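Local atomic coordinates of purine nucleoside phosphorylase (Thermus thermophilus, PDB entry 6TK9), a protein that probably catalyses the phosphate-dependent cleavage of purine nucleosides such as inosine and guanosine into the free base and ribose 1-phosphate. Residues A[125-130]-A[176-181]. Numbering follows the deposited sequence.
Sequences IMLHLD and LHLFEG
Leu127 and Leu129 of one strand interlock with Phe179 and Gly181 of its parallel neighbour: Leu127 N donates to Phe179 O, Leu127 O accepts from Gly181 N, and Leu129 N closes the ladder on Gly181 O at 2.8 Å and 178°, almost dead straight. At the other end the pairing frays. Phe179 N reaches Ile125 O only weakly, with an N-H...O angle of 120°, and one step further a water placed between Ile125 N and His177 O may link them, though its approach to His177 O is doubtfully short. Met126 lies over Gly181 on the face that also carries Phe179 and His128. Its CG, anti to the backbone N (chi1 -174°), comes to 3.7 Å from Gly181 N, and the bend at chi3 brings CE to 3.6 Å from Gly181 O. A CB on Gly181 would sit close against Met126 SD and, at this backbone conformation, jam against the carbonyl O of Glu180, which by itself calls for glycine. An alanine in place of Met126 would probably open a gap over Gly181, whose N and O would lose the cover of CG and CE. These are adjoining strands of the mixed central sheet of the phosphorylase superfamily fold, joined by a crossover through helix 161-173; antiparallel strand 225-235 flanks residues 125-130 on their other edge. On the face toward that helix, Leu178 crosses Leu127 obliquely, its CD1 4.0 Å from Leu127 CB, while Ala171 and Ile164 of the helix pack on Leu178 and Leu127 respectively. Leu129 CD1 rests 3.7 Å from Glu180 CB, beside the start of an acidic chain whose OE1 forms a salt bridge with Arg168. Arg119 of a second subunit packs on Leu129.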
loop_
_atom_site.group_PDB
_atom_site.type_symbol
_atom_site.label_atom_id
_atom_site.label_comp_id
_atom_site.label_asym_id
_atom_site.label_seq_id
_atom_site.Cartn_x
_atom_site.Cartn_y
_atom_site.Cartn_z
ATOM N N ILE A 125 -22.523 -1.730 -15.598
ATOM C CA ILE A 125 -22.085 -0.473 -16.265
ATOM C C ILE A 125 -21.387 0.413 -15.216
ATOM O O ILE A 125 -21.927 0.571 -14.082
ATOM C CB ILE A 125 -23.304 0.212 -16.907
ATOM C CG1 ILE A 125 -23.978 -0.676 -17.955
ATOM C CG2 ILE A 125 -22.924 1.562 -17.471
ATOM C CD1 ILE A 125 -25.227 -0.070 -18.554
ATOM N N MET A 126 -20.217 0.949 -15.572
ATOM C CA MET A 126 -19.376 1.773 -14.672
ATOM C C MET A 126 -19.289 3.157 -15.291
ATOM O O MET A 126 -18.772 3.259 -16.401
ATOM C CB MET A 126 -17.961 1.210 -14.472
ATOM C CG MET A 126 -17.144 1.989 -13.433
ATOM S SD MET A 126 -15.361 1.597 -13.437
ATOM C CE MET A 126 -14.731 2.840 -14.558
ATOM N N LEU A 127 -19.831 4.145 -14.590
ATOM C CA LEU A 127 -19.563 5.575 -14.832
ATOM C C LEU A 127 -18.103 5.852 -14.464
ATOM O O LEU A 127 -17.672 5.410 -13.394
ATOM C CB LEU A 127 -20.522 6.372 -13.950
ATOM C CG LEU A 127 -20.351 7.884 -13.963
ATOM C CD1 LEU A 127 -20.623 8.434 -15.347
ATOM C CD2 LEU A 127 -21.269 8.527 -12.933
ATOM N N HIS A 128 -17.366 6.541 -15.326
ATOM C CA HIS A 128 -15.966 6.958 -15.066
ATOM C C HIS A 128 -15.994 8.174 -14.138
ATOM O O HIS A 128 -16.665 9.163 -14.497
ATOM C CB HIS A 128 -15.248 7.288 -16.374
ATOM C CG HIS A 128 -14.973 6.113 -17.248
ATOM N ND1 HIS A 128 -14.011 6.155 -18.230
ATOM C CD2 HIS A 128 -15.525 4.876 -17.294
ATOM C CE1 HIS A 128 -13.981 4.986 -18.849
ATOM N NE2 HIS A 128 -14.900 4.176 -18.289
ATOM N N LEU A 129 -15.289 8.103 -13.007
ATOM C CA LEU A 129 -15.075 9.246 -12.087
ATOM C C LEU A 129 -13.698 9.854 -12.300
ATOM O O LEU A 129 -13.575 11.044 -12.083
ATOM C CB LEU A 129 -15.218 8.753 -10.654
ATOM C CG LEU A 129 -16.622 8.297 -10.302
ATOM C CD1 LEU A 129 -16.716 7.932 -8.825
ATOM C CD2 LEU A 129 -17.630 9.379 -10.655
ATOM N N ASP A 130 -12.705 9.046 -12.683
ATOM C CA ASP A 130 -11.306 9.506 -12.923
ATOM C C ASP A 130 -10.538 8.439 -13.707
ATOM O O ASP A 130 -11.090 7.336 -13.941
ATOM C CB ASP A 130 -10.600 9.796 -11.599
ATOM C CG ASP A 130 -9.586 10.913 -11.652
ATOM O OD1 ASP A 130 -9.449 11.508 -12.724
ATOM O OD2 ASP A 130 -8.922 11.147 -10.613
ATOM N N LEU A 176 -31.693 1.207 -12.432
ATOM C CA LEU A 176 -30.402 0.627 -12.900
ATOM C C LEU A 176 -29.306 0.931 -11.862
ATOM O O LEU A 176 -29.149 2.114 -11.490
ATOM C CB LEU A 176 -30.110 1.245 -14.276
ATOM C CG LEU A 176 -28.927 0.709 -15.084
ATOM C CD1 LEU A 176 -27.695 1.558 -14.837
ATOM C CD2 LEU A 176 -28.645 -0.766 -14.807
ATOM N N HIS A 177 -28.622 -0.101 -11.356
ATOM C CA HIS A 177 -27.509 0.052 -10.382
ATOM C C HIS A 177 -26.239 0.398 -11.152
ATOM O O HIS A 177 -25.731 -0.498 -11.862
ATOM C CB HIS A 177 -27.281 -1.186 -9.505
ATOM C CG HIS A 177 -26.171 -0.984 -8.526
ATOM N ND1 HIS A 177 -26.007 0.207 -7.829
ATOM C CD2 HIS A 177 -25.169 -1.801 -8.124
ATOM C CE1 HIS A 177 -24.960 0.107 -7.044
ATOM N NE2 HIS A 177 -24.428 -1.116 -7.206
ATOM N N LEU A 178 -25.795 1.654 -11.017
ATOM C CA LEU A 178 -24.642 2.272 -11.730
ATOM C C LEU A 178 -23.406 2.171 -10.835
ATOM O O LEU A 178 -23.350 2.932 -9.837
ATOM C CB LEU A 178 -24.980 3.730 -12.047
ATOM C CG LEU A 178 -23.928 4.533 -12.812
ATOM C CD1 LEU A 178 -23.653 3.937 -14.194
ATOM C CD2 LEU A 178 -24.377 5.973 -12.946
ATOM N N PHE A 179 -22.498 1.238 -11.163
ATOM C CA PHE A 179 -21.119 1.176 -10.622
ATOM C C PHE A 179 -20.366 2.429 -11.058
ATOM O O PHE A 179 -20.685 3.015 -12.115
ATOM C CB PHE A 179 -20.347 -0.050 -11.096
ATOM C CG PHE A 179 -20.961 -1.347 -10.670
ATOM C CD1 PHE A 179 -21.021 -1.685 -9.331
ATOM C CD2 PHE A 179 -21.532 -2.200 -11.607
ATOM C CE1 PHE A 179 -21.598 -2.883 -8.938
ATOM C CE2 PHE A 179 -22.128 -3.388 -11.212
ATOM C CZ PHE A 179 -22.158 -3.727 -9.876
ATOM N N GLU A 180 -19.404 2.828 -10.227
ATOM C CA GLU A 180 -18.609 4.067 -10.383
ATOM C C GLU A 180 -17.146 3.708 -10.126
ATOM O O GLU A 180 -16.913 2.773 -9.351
ATOM C CB GLU A 180 -19.128 5.134 -9.417
ATOM C CG GLU A 180 -20.624 5.415 -9.541
ATOM C CD GLU A 180 -21.089 6.577 -8.686
ATOM O OE1 GLU A 180 -20.287 7.056 -7.853
ATOM O OE2 GLU A 180 -22.246 6.999 -8.845
ATOM N N GLY A 181 -16.195 4.387 -10.772
ATOM C CA GLY A 181 -14.786 4.243 -10.382
ATOM C C GLY A 181 -13.794 4.821 -11.364
ATOM O O GLY A 181 -14.181 5.618 -12.265
HETATM O O HOH W 1 -25.312 -1.773 -13.971
#